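Local coordinates for 35 kDa hemin binding protein (Porphyromonas gingivalis, PDB 5Y1A) that probably binds hemin, carries a thioredoxin domain and a beta-sandwich domain, and is a cargo of the type IX secretion system, at residues 77-91 with 204-216. Numbering follows the deposited sequence.
Sequences FVHYNDGISKKWPRV and HQHTVLMILSTDV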
ATOM      1  N   PHE A  77       4.008  -8.554   1.505  1.00  9.27           N
ATOM      2  CA  PHE A  77       4.227  -9.745   0.680  1.00  8.83           C
ATOM      3  C   PHE A  77       4.427  -9.268  -0.743  1.00  8.56           C
ATOM      4  O   PHE A  77       3.578  -8.550  -1.283  1.00  9.02           O
ATOM      5  CB  PHE A  77       3.048 -10.716   0.765  1.00  9.45           C
ATOM      6  CG  PHE A  77       2.968 -11.432   2.088  1.00 10.16           C
ATOM      7  CD1 PHE A  77       3.377 -12.769   2.198  1.00 10.33           C
ATOM      8  CD2 PHE A  77       2.507 -10.762   3.232  1.00  9.70           C
ATOM      9  CE1 PHE A  77       3.357 -13.437   3.445  1.00  8.78           C
ATOM     10  CE2 PHE A  77       2.457 -11.417   4.475  1.00 10.54           C
ATOM     11  CZ  PHE A  77       2.884 -12.758   4.592  1.00 11.52           C
ATOM     12  N   VAL A  78       5.541  -9.693  -1.345  1.00  8.01           N
ATOM     13  CA  VAL A  78       5.950  -9.251  -2.679  1.00  7.61           C
ATOM     14  C   VAL A  78       5.884 -10.474  -3.578  1.00  8.64           C
ATOM     15  O   VAL A  78       6.571 -11.471  -3.331  1.00  8.33           O
ATOM     16  CB  VAL A  78       7.404  -8.723  -2.670  1.00  6.48           C
ATOM     17  CG1 VAL A  78       7.834  -8.347  -4.086  1.00  7.72           C
ATOM     18  CG2 VAL A  78       7.558  -7.501  -1.723  1.00  6.85           C
ATOM     19  N   HIS A  79       5.032 -10.409  -4.594  1.00  9.02           N
ATOM     20  CA  HIS A  79       4.802 -11.553  -5.476  1.00  9.57           C
ATOM     21  C   HIS A  79       5.726 -11.549  -6.681  1.00  9.83           C
ATOM     22  O   HIS A  79       6.069 -10.485  -7.179  1.00 10.19           O
ATOM     23  CB  HIS A  79       3.355 -11.543  -5.938  1.00  9.77           C
ATOM     24  CG  HIS A  79       2.410 -12.131  -4.936  1.00 10.00           C
ATOM     25  ND1 HIS A  79       1.838 -13.370  -5.099  1.00  9.70           N
ATOM     26  CD2 HIS A  79       1.992 -11.675  -3.730  1.00 11.22           C
ATOM     27  CE1 HIS A  79       1.085 -13.646  -4.048  1.00 10.27           C
ATOM     28  NE2 HIS A  79       1.167 -12.640  -3.199  1.00  8.64           N
ATOM     29  N   TYR A  80       6.109 -12.740  -7.154  1.00  9.81           N
ATOM     30  CA  TYR A  80       6.879 -12.828  -8.388  1.00 11.01           C
ATOM     31  C   TYR A  80       6.485 -13.996  -9.276  1.00 11.01           C
ATOM     32  O   TYR A  80       6.168 -15.095  -8.789  1.00 11.01           O
ATOM     33  CB  TYR A  80       8.382 -12.860  -8.103  1.00 11.54           C
ATOM     34  CG  TYR A  80       9.223 -12.556  -9.329  1.00 11.57           C
ATOM     35  CD1 TYR A  80       9.152 -11.299  -9.921  1.00 12.58           C
ATOM     36  CD2 TYR A  80      10.102 -13.500  -9.869  1.00 13.68           C
ATOM     37  CE1 TYR A  80       9.899 -10.968 -11.022  1.00 16.75           C
ATOM     38  CE2 TYR A  80      10.887 -13.168 -11.024  1.00 13.47           C
ATOM     39  CZ  TYR A  80      10.761 -11.884 -11.566  1.00 15.23           C
ATOM     40  OH  TYR A  80      11.462 -11.434 -12.666  1.00 18.01           O
ATOM     41  N   ASN A  81       6.541 -13.767 -10.593  1.00 10.21           N
ATOM     42  CA  ASN A  81       6.231 -14.838 -11.568  1.00 10.86           C
ATOM     43  C   ASN A  81       4.858 -15.473 -11.350  1.00 10.22           C
ATOM     44  O   ASN A  81       4.708 -16.701 -11.363  1.00 10.86           O
ATOM     45  CB  ASN A  81       7.329 -15.906 -11.636  1.00 10.13           C
ATOM     46  CG  ASN A  81       8.549 -15.441 -12.422  1.00 10.49           C
ATOM     47  OD1 ASN A  81       8.520 -14.378 -13.030  1.00 11.22           O
ATOM     48  ND2 ASN A  81       9.630 -16.222 -12.382  1.00 10.58           N
ATOM     49  N   ASP A  82       3.854 -14.630 -11.138  1.00 10.19           N
ATOM     50  CA  ASP A  82       2.507 -15.140 -10.931  1.00 10.17           C
ATOM     51  C   ASP A  82       1.459 -14.158 -11.426  1.00 10.99           C
ATOM     52  O   ASP A  82       1.806 -13.173 -12.055  1.00 10.02           O
ATOM     53  CB  ASP A  82       2.283 -15.620  -9.470  1.00 10.43           C
ATOM     54  CG  ASP A  82       2.146 -14.481  -8.440  1.00 10.80           C
ATOM     55  OD1 ASP A  82       2.112 -13.288  -8.825  1.00 10.73           O
ATOM     56  OD2 ASP A  82       2.060 -14.821  -7.237  1.00 10.97           O
ATOM     57  N   GLY A  83       0.188 -14.430 -11.136  1.00 10.53           N
ATOM     58  CA  GLY A  83      -0.889 -13.550 -11.571  1.00 10.38           C
ATOM     59  C   GLY A  83      -0.828 -12.124 -11.026  1.00 10.60           C
ATOM     60  O   GLY A  83      -1.344 -11.177 -11.667  1.00 10.68           O
ATOM     61  N   ILE A  84      -0.223 -11.962  -9.853  0.50  9.25           N
ATOM     62  CA  ILE A  84      -0.149 -10.656  -9.216  0.50  8.88           C
ATOM     63  C   ILE A  84       0.946  -9.805  -9.858  0.50  8.92           C
ATOM     64  O   ILE A  84       0.727  -8.627 -10.138  0.50  9.13           O
ATOM     65  CB  ILE A  84       0.008 -10.766  -7.672  0.50  8.77           C
ATOM     66  CG1 ILE A  84      -1.293 -11.324  -7.050  0.50  8.26           C
ATOM     67  CG2 ILE A  84       0.379  -9.415  -7.059  0.50  7.87           C
ATOM     68  CD1 ILE A  84      -1.278 -11.435  -5.559  0.50  6.98           C
ATOM     69  N   SER A  85       2.112 -10.394 -10.112  0.50  8.94           N
ATOM     70  CA  SER A  85       3.183  -9.646 -10.802  0.50  9.37           C
ATOM     71  C   SER A  85       2.872  -9.430 -12.288  0.50 10.31           C
ATOM     72  O   SER A  85       3.414  -8.525 -12.920  0.50  9.90           O
ATOM     73  CB  SER A  85       4.532 -10.362 -10.651  0.50  9.54           C
ATOM     74  OG  SER A  85       4.535 -11.621 -11.321  0.50  5.88           O
ATOM     75  N   LYS A  86       2.019 -10.275 -12.855  0.50 10.85           N
ATOM     76  CA  LYS A  86       1.570 -10.051 -14.228  0.50 11.71           C
ATOM     77  C   LYS A  86       0.640  -8.842 -14.276  0.50 12.20           C
ATOM     78  O   LYS A  86       0.819  -7.943 -15.107  0.50 11.64           O
ATOM     79  CB  LYS A  86       0.820 -11.269 -14.764  0.50 11.85           C
ATOM     80  CG  LYS A  86       0.524 -11.180 -16.267  0.50 13.29           C
ATOM     81  CD  LYS A  86       1.238 -12.274 -17.044  0.50 16.91           C
ATOM     82  CE  LYS A  86       0.421 -13.559 -17.042  0.50 17.80           C
ATOM     83  NZ  LYS A  86       0.084 -14.022 -15.660  0.50 19.55           N
ATOM     84  N   LYS A  87      -0.354  -8.837 -13.387  1.00 12.46           N
ATOM     85  CA  LYS A  87      -1.401  -7.815 -13.396  1.00 13.01           C
ATOM     86  C   LYS A  87      -0.846  -6.453 -12.954  1.00 12.76           C
ATOM     87  O   LYS A  87      -1.246  -5.396 -13.493  1.00 12.42           O
ATOM     88  CB  LYS A  87      -2.579  -8.283 -12.533  1.00 13.25           C
ATOM     89  CG  LYS A  87      -3.754  -7.358 -12.538  1.00 17.61           C
ATOM     90  CD  LYS A  87      -4.981  -8.050 -11.967  1.00 21.21           C
ATOM     91  CE  LYS A  87      -6.088  -7.030 -11.761  1.00 24.87           C
ATOM     92  NZ  LYS A  87      -6.958  -6.926 -12.965  1.00 27.69           N
ATOM     93  N   TRP A  88       0.087  -6.486 -11.988  1.00 11.09           N
ATOM     94  CA  TRP A  88       0.786  -5.296 -11.509  1.00 11.48           C
ATOM     95  C   TRP A  88       2.290  -5.458 -11.722  1.00 11.28           C
ATOM     96  O   TRP A  88       3.026  -5.799 -10.790  1.00 11.33           O
ATOM     97  CB  TRP A  88       0.500  -5.063 -10.012  1.00 10.59           C
ATOM     98  CG  TRP A  88      -0.956  -4.726  -9.749  1.00 11.28           C
ATOM     99  CD1 TRP A  88      -1.538  -3.511  -9.860  1.00 11.74           C
ATOM    100  CD2 TRP A  88      -1.986  -5.640  -9.352  1.00 11.41           C
ATOM    101  NE1 TRP A  88      -2.894  -3.597  -9.548  1.00 11.88           N
ATOM    102  CE2 TRP A  88      -3.190  -4.897  -9.246  1.00 12.29           C
ATOM    103  CE3 TRP A  88      -2.014  -7.029  -9.099  1.00 11.13           C
ATOM    104  CZ2 TRP A  88      -4.406  -5.483  -8.853  1.00 11.37           C
ATOM    105  CZ3 TRP A  88      -3.211  -7.612  -8.705  1.00 11.96           C
ATOM    106  CH2 TRP A  88      -4.397  -6.840  -8.588  1.00 12.87           C
ATOM    107  N   PRO A  89       2.764  -5.208 -12.955  1.00 10.97           N
ATOM    108  CA  PRO A  89       4.175  -5.478 -13.277  1.00 11.13           C
ATOM    109  C   PRO A  89       5.182  -4.693 -12.448  1.00 10.35           C
ATOM    110  O   PRO A  89       6.312  -5.156 -12.306  1.00 10.47           O
ATOM    111  CB  PRO A  89       4.286  -5.098 -14.767  1.00 11.81           C
ATOM    112  CG  PRO A  89       2.886  -5.054 -15.274  1.00 14.21           C
ATOM    113  CD  PRO A  89       2.016  -4.682 -14.106  1.00 11.97           C
ATOM    114  N   ARG A  90       4.793  -3.564 -11.848  1.00  9.98           N
ATOM    115  CA  ARG A  90       5.760  -2.820 -11.034  1.00 10.12           C
ATOM    116  C   ARG A  90       6.094  -3.616  -9.760  1.00  9.89           C
ATOM    117  O   ARG A  90       7.154  -3.415  -9.168  1.00  9.50           O
ATOM    118  CB  ARG A  90       5.248  -1.420 -10.696  1.00 10.22           C
ATOM    119  CG  ARG A  90       5.167  -0.485 -11.932  1.00 10.88           C
ATOM    120  CD  ARG A  90       4.579   0.898 -11.623  1.00 12.01           C
ATOM    121  NE  ARG A  90       5.103   1.423 -10.363  1.00 12.24           N
ATOM    122  CZ  ARG A  90       6.279   2.029 -10.192  1.00 15.32           C
ATOM    123  NH1 ARG A  90       7.108   2.251 -11.222  1.00 15.19           N
ATOM    124  NH2 ARG A  90       6.621   2.412  -8.962  1.00 11.34           N
ATOM    125  N   VAL A  91       5.187  -4.503  -9.354  1.00 10.02           N
ATOM    126  CA  VAL A  91       5.470  -5.454  -8.258  1.00  9.96           C
ATOM    127  C   VAL A  91       6.613  -6.422  -8.658  1.00 10.06           C
ATOM    128  O   VAL A  91       7.519  -6.688  -7.860  1.00  9.58           O
ATOM    129  CB  VAL A  91       4.196  -6.232  -7.774  1.00  9.95           C
ATOM    130  CG1 VAL A  91       4.568  -7.271  -6.700  1.00  8.30           C
ATOM    131  CG2 VAL A  91       3.105  -5.277  -7.240  1.00  9.94           C
ATOM    132  N   HIS A 204      -4.999 -13.611   0.549  1.00 12.65           N
ATOM    133  CA  HIS A 204      -3.701 -12.946   0.744  1.00 11.51           C
ATOM    134  C   HIS A 204      -3.876 -11.833   1.769  1.00 11.51           C
ATOM    135  O   HIS A 204      -4.979 -11.298   1.931  1.00 11.92           O
ATOM    136  CB  HIS A 204      -3.171 -12.349  -0.574  1.00 10.70           C
ATOM    137  CG  HIS A 204      -2.820 -13.367  -1.602  1.00 10.93           C
ATOM    138  ND1 HIS A 204      -3.137 -13.222  -2.936  1.00 12.08           N
ATOM    139  CD2 HIS A 204      -2.185 -14.554  -1.492  1.00  8.20           C
ATOM    140  CE1 HIS A 204      -2.688 -14.273  -3.602  1.00  9.40           C
ATOM    141  NE2 HIS A 204      -2.105 -15.092  -2.747  1.00 12.37           N
ATOM    142  N   GLN A 205      -2.799 -11.500   2.490  1.00 10.42           N
ATOM    143  CA  GLN A 205      -2.815 -10.369   3.406  1.00 10.18           C
ATOM    144  C   GLN A 205      -1.577  -9.497   3.185  1.00  9.90           C
ATOM    145  O   GLN A 205      -0.551 -10.010   2.746  1.00  9.49           O
ATOM    146  CB  GLN A 205      -2.780 -10.857   4.856  1.00 10.63           C
ATOM    147  CG  GLN A 205      -3.921 -11.764   5.236  1.00  9.52           C
ATOM    148  CD  GLN A 205      -5.271 -11.095   5.168  1.00 11.26           C
ATOM    149  OE1 GLN A 205      -5.365  -9.865   5.103  1.00  9.75           O
ATOM    150  NE2 GLN A 205      -6.343 -11.907   5.228  1.00 12.07           N
ATOM    151  N   HIS A 206      -1.687  -8.207   3.499  1.00  9.41           N
ATOM    152  CA  HIS A 206      -0.535  -7.294   3.527  1.00 10.08           C
ATOM    153  C   HIS A 206       0.238  -7.359   2.189  1.00 10.20           C
ATOM    154  O   HIS A 206       1.465  -7.350   2.170  1.00 10.05           O
ATOM    155  CB  HIS A 206       0.406  -7.651   4.704  1.00 10.54           C
ATOM    156  CG  HIS A 206      -0.316  -7.945   5.984  1.00 12.48           C
ATOM    157  ND1 HIS A 206      -1.076  -7.000   6.639  1.00 12.38           N
ATOM    158  CD2 HIS A 206      -0.396  -9.079   6.728  1.00 11.29           C
ATOM    159  CE1 HIS A 206      -1.597  -7.538   7.732  1.00 13.70           C
ATOM    160  NE2 HIS A 206      -1.216  -8.800   7.798  1.00 10.42           N
ATOM    161  N   THR A 207      -0.498  -7.390   1.075  1.00  9.28           N
ATOM    162  CA  THR A 207       0.110  -7.723  -0.220  1.00 10.38           C
ATOM    163  C   THR A 207       0.405  -6.449  -1.026  1.00  9.56           C
ATOM    164  O   THR A 207      -0.467  -5.606  -1.217  1.00  9.42           O
ATOM    165  CB  THR A 207      -0.810  -8.699  -0.949  1.00 12.09           C
ATOM    166  OG1 THR A 207      -0.867  -9.907  -0.172  1.00 12.25           O
ATOM    167  CG2 THR A 207      -0.310  -9.025  -2.373  1.00 11.98           C
ATOM    168  N   VAL A 208       1.652  -6.294  -1.467  1.00  8.45           N
ATOM    169  CA  VAL A 208       2.023  -5.081  -2.185  1.00  8.47           C
ATOM    170  C   VAL A 208       1.395  -5.044  -3.581  1.00  7.56           C
ATOM    171  O   VAL A 208       1.636  -5.938  -4.379  1.00  8.31           O
ATOM    172  CB  VAL A 208       3.547  -4.962  -2.338  1.00  7.50           C
ATOM    173  CG1 VAL A 208       3.871  -3.680  -3.105  1.00  9.53           C
ATOM    174  CG2 VAL A 208       4.214  -4.959  -0.956  1.00  9.58           C
ATOM    175  N   LEU A 209       0.580  -4.030  -3.862  1.00  8.02           N
ATOM    176  CA  LEU A 209       0.057  -3.853  -5.227  1.00  8.31           C
ATOM    177  C   LEU A 209       0.537  -2.604  -5.924  1.00  8.24           C
ATOM    178  O   LEU A 209       0.432  -2.518  -7.183  1.00  8.14           O
ATOM    179  CB  LEU A 209      -1.483  -3.856  -5.256  1.00  8.22           C
ATOM    180  CG  LEU A 209      -2.088  -5.160  -4.719  1.00  7.58           C
ATOM    181  CD1 LEU A 209      -3.624  -5.058  -4.886  1.00 10.86           C
ATOM    182  CD2 LEU A 209      -1.531  -6.437  -5.392  1.00  8.40           C
ATOM    183  N   MET A 210       0.989  -1.627  -5.132  1.00  7.49           N
ATOM    184  CA  MET A 210       1.548  -0.390  -5.680  1.00  7.68           C
ATOM    185  C   MET A 210       2.785   0.059  -4.921  1.00  8.21           C
ATOM    186  O   MET A 210       2.883  -0.122  -3.700  1.00  9.10           O
ATOM    187  CB  MET A 210       0.522   0.773  -5.680  1.00  6.46           C
ATOM    188  CG  MET A 210      -0.839   0.453  -6.307  1.00  7.27           C
ATOM    189  SD  MET A 210      -2.029   1.870  -6.226  1.00  4.11           S
ATOM    190  CE  MET A 210      -1.226   3.049  -7.293  1.00 15.07           C
ATOM    191  N   ILE A 211       3.704   0.679  -5.651  1.00  8.01           N
ATOM    192  CA  ILE A 211       4.878   1.339  -5.078  1.00  8.40           C
ATOM    193  C   ILE A 211       4.794   2.785  -5.569  1.00  9.29           C
ATOM    194  O   ILE A 211       4.773   3.046  -6.786  1.00  8.19           O
ATOM    195  CB  ILE A 211       6.237   0.674  -5.523  1.00  8.67           C
ATOM    196  CG1 ILE A 211       6.233  -0.855  -5.227  1.00 10.09           C
ATOM    197  CG2 ILE A 211       7.426   1.372  -4.825  1.00  9.24           C
ATOM    198  CD1 ILE A 211       5.707  -1.774  -6.351  1.00  6.99           C
ATOM    199  N   LEU A 212       4.755   3.717  -4.622  1.00  8.48           N
ATOM    200  CA  LEU A 212       4.416   5.106  -4.940  1.00  9.77           C
ATOM    201  C   LEU A 212       5.536   5.949  -5.547  1.00 10.67           C
ATOM    202  O   LEU A 212       5.260   7.012  -6.130  1.00 11.40           O
ATOM    203  CB  LEU A 212       3.835   5.781  -3.715  1.00  9.76           C
ATOM    204  CG  LEU A 212       2.555   5.106  -3.186  1.00 10.61           C
ATOM    205  CD1 LEU A 212       1.955   5.954  -2.069  1.00 12.16           C
ATOM    206  CD2 LEU A 212       1.498   4.838  -4.295  1.00 11.61           C
ATOM    207  N   SER A 213       6.778   5.489  -5.411  0.50 10.28           N
ATOM    208  CA  SER A 213       7.924   6.135  -6.085  0.50 10.14           C
ATOM    209  C   SER A 213       8.137   5.532  -7.470  0.50 10.39           C
ATOM    210  O   SER A 213       8.238   4.311  -7.599  0.50 10.24           O
ATOM    211  CB  SER A 213       9.174   5.939  -5.237  0.50 10.11           C
ATOM    212  OG  SER A 213       9.275   4.588  -4.810  0.50  8.12           O
ATOM    213  N   THR A 214       8.195   6.378  -8.509  1.00 10.31           N
ATOM    214  CA  THR A 214       8.454   5.899  -9.881  1.00 10.73           C
ATOM    215  C   THR A 214       9.550   4.819  -9.907  1.00 10.36           C
ATOM    216  O   THR A 214       9.365   3.728 -10.461  1.00 10.53           O
ATOM    217  CB  THR A 214       8.806   7.072 -10.794  1.00 10.56           C
ATOM    218  OG1 THR A 214       7.621   7.885 -10.956  1.00 12.57           O
ATOM    219  CG2 THR A 214       9.278   6.561 -12.154  1.00 12.50           C
ATOM    220  N   ASP A 215      10.683   5.139  -9.287  0.50 10.10           N
ATOM    221  CA  ASP A 215      11.724   4.160  -9.029  0.50 10.53           C
ATOM    222  C   ASP A 215      11.282   3.293  -7.872  0.50 10.38           C
ATOM    223  O   ASP A 215      10.978   3.801  -6.785  0.50 10.90           O
ATOM    224  CB  ASP A 215      13.048   4.850  -8.670  0.50 10.62           C
ATOM    225  CG  ASP A 215      14.254   3.911  -8.794  0.50 11.46           C
ATOM    226  OD1 ASP A 215      15.379   4.440  -8.887  0.50 13.09           O
ATOM    227  OD2 ASP A 215      14.083   2.665  -8.811  0.50 11.32           O
ATOM    228  N   VAL A 216      11.268   1.978  -8.096  1.00 10.49           N
ATOM    229  CA  VAL A 216      10.904   1.050  -7.018  1.00 11.01           C
ATOM    230  C   VAL A 216      11.933   1.034  -5.909  1.00 11.19           C
ATOM    231  O   VAL A 216      11.641   0.498  -4.833  1.00 11.87           O
ATOM    232  CB  VAL A 216      10.625  -0.399  -7.503  1.00 11.45           C
ATOM    233  CG1 VAL A 216       9.486  -0.413  -8.509  1.00 11.98           C
ATOM    234  CG2 VAL A 216      11.877  -1.096  -8.048  1.00 10.13           C
TER
HETATM  235  O   HOH W   1       2.947  -8.464  -4.035  1.00  8.66           O
HETATM  236  O   HOH W   2       0.530 -12.327  -0.716  1.00 16.05           O
HETATM  237  O   HOH W   3       3.013   0.908  -8.499  1.00 10.38           O
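R90 NH2 is gripped by two backbone carbonyls of 204-216: R90 NH2 donates to S213 O (2.8 Å) and to I211 O (2.9 Å), each approached from above its carbonyl plane. R90 NH1 reaches T214 O at 2.8 Å, in the guanidinium plane and on a carbonyl lone pair, with a nearly straight N-H...O angle of 166°. R90 NE gives its proton to a water that also accepts from I211 N, so all three nitrogens are engaged and the group's rotation is fixed; the bend at chi3 (42°) turns it into this loop, where V216 CG1 lies over one face.

At the other end, F77 and T207 form a single beta bridge: F77 N donates to H206 O, and V208 N to F77 O. A water held by F77 O, H79 N and V208 O continues the link where the strands diverge. H79 presents its edge to the face of H204 in a T-shaped pair (planes at 65°, centroids 4.8 Å apart). The H79 ring is steadied by H79 ND1 donating to D82 OD2 at 2.6 Å, on the syn lone pair, while in one conformer of I84 its CD1 covers one face of that ring. Between these polar ends, L209 CD2 makes a CH-pi contact with W88, 4.0 Å from the six-ring centroid and close to the ring normal.

The contact thus joins the thioredoxin domain to what is probably the beta-sandwich domain: strand 73-79, which pairs with strand 34-44 in the thioredoxin sheet, and the start of helix 89-102 meet strand 207-220, an outermost strand of the antiparallel sheet that it shares with strand 179-186.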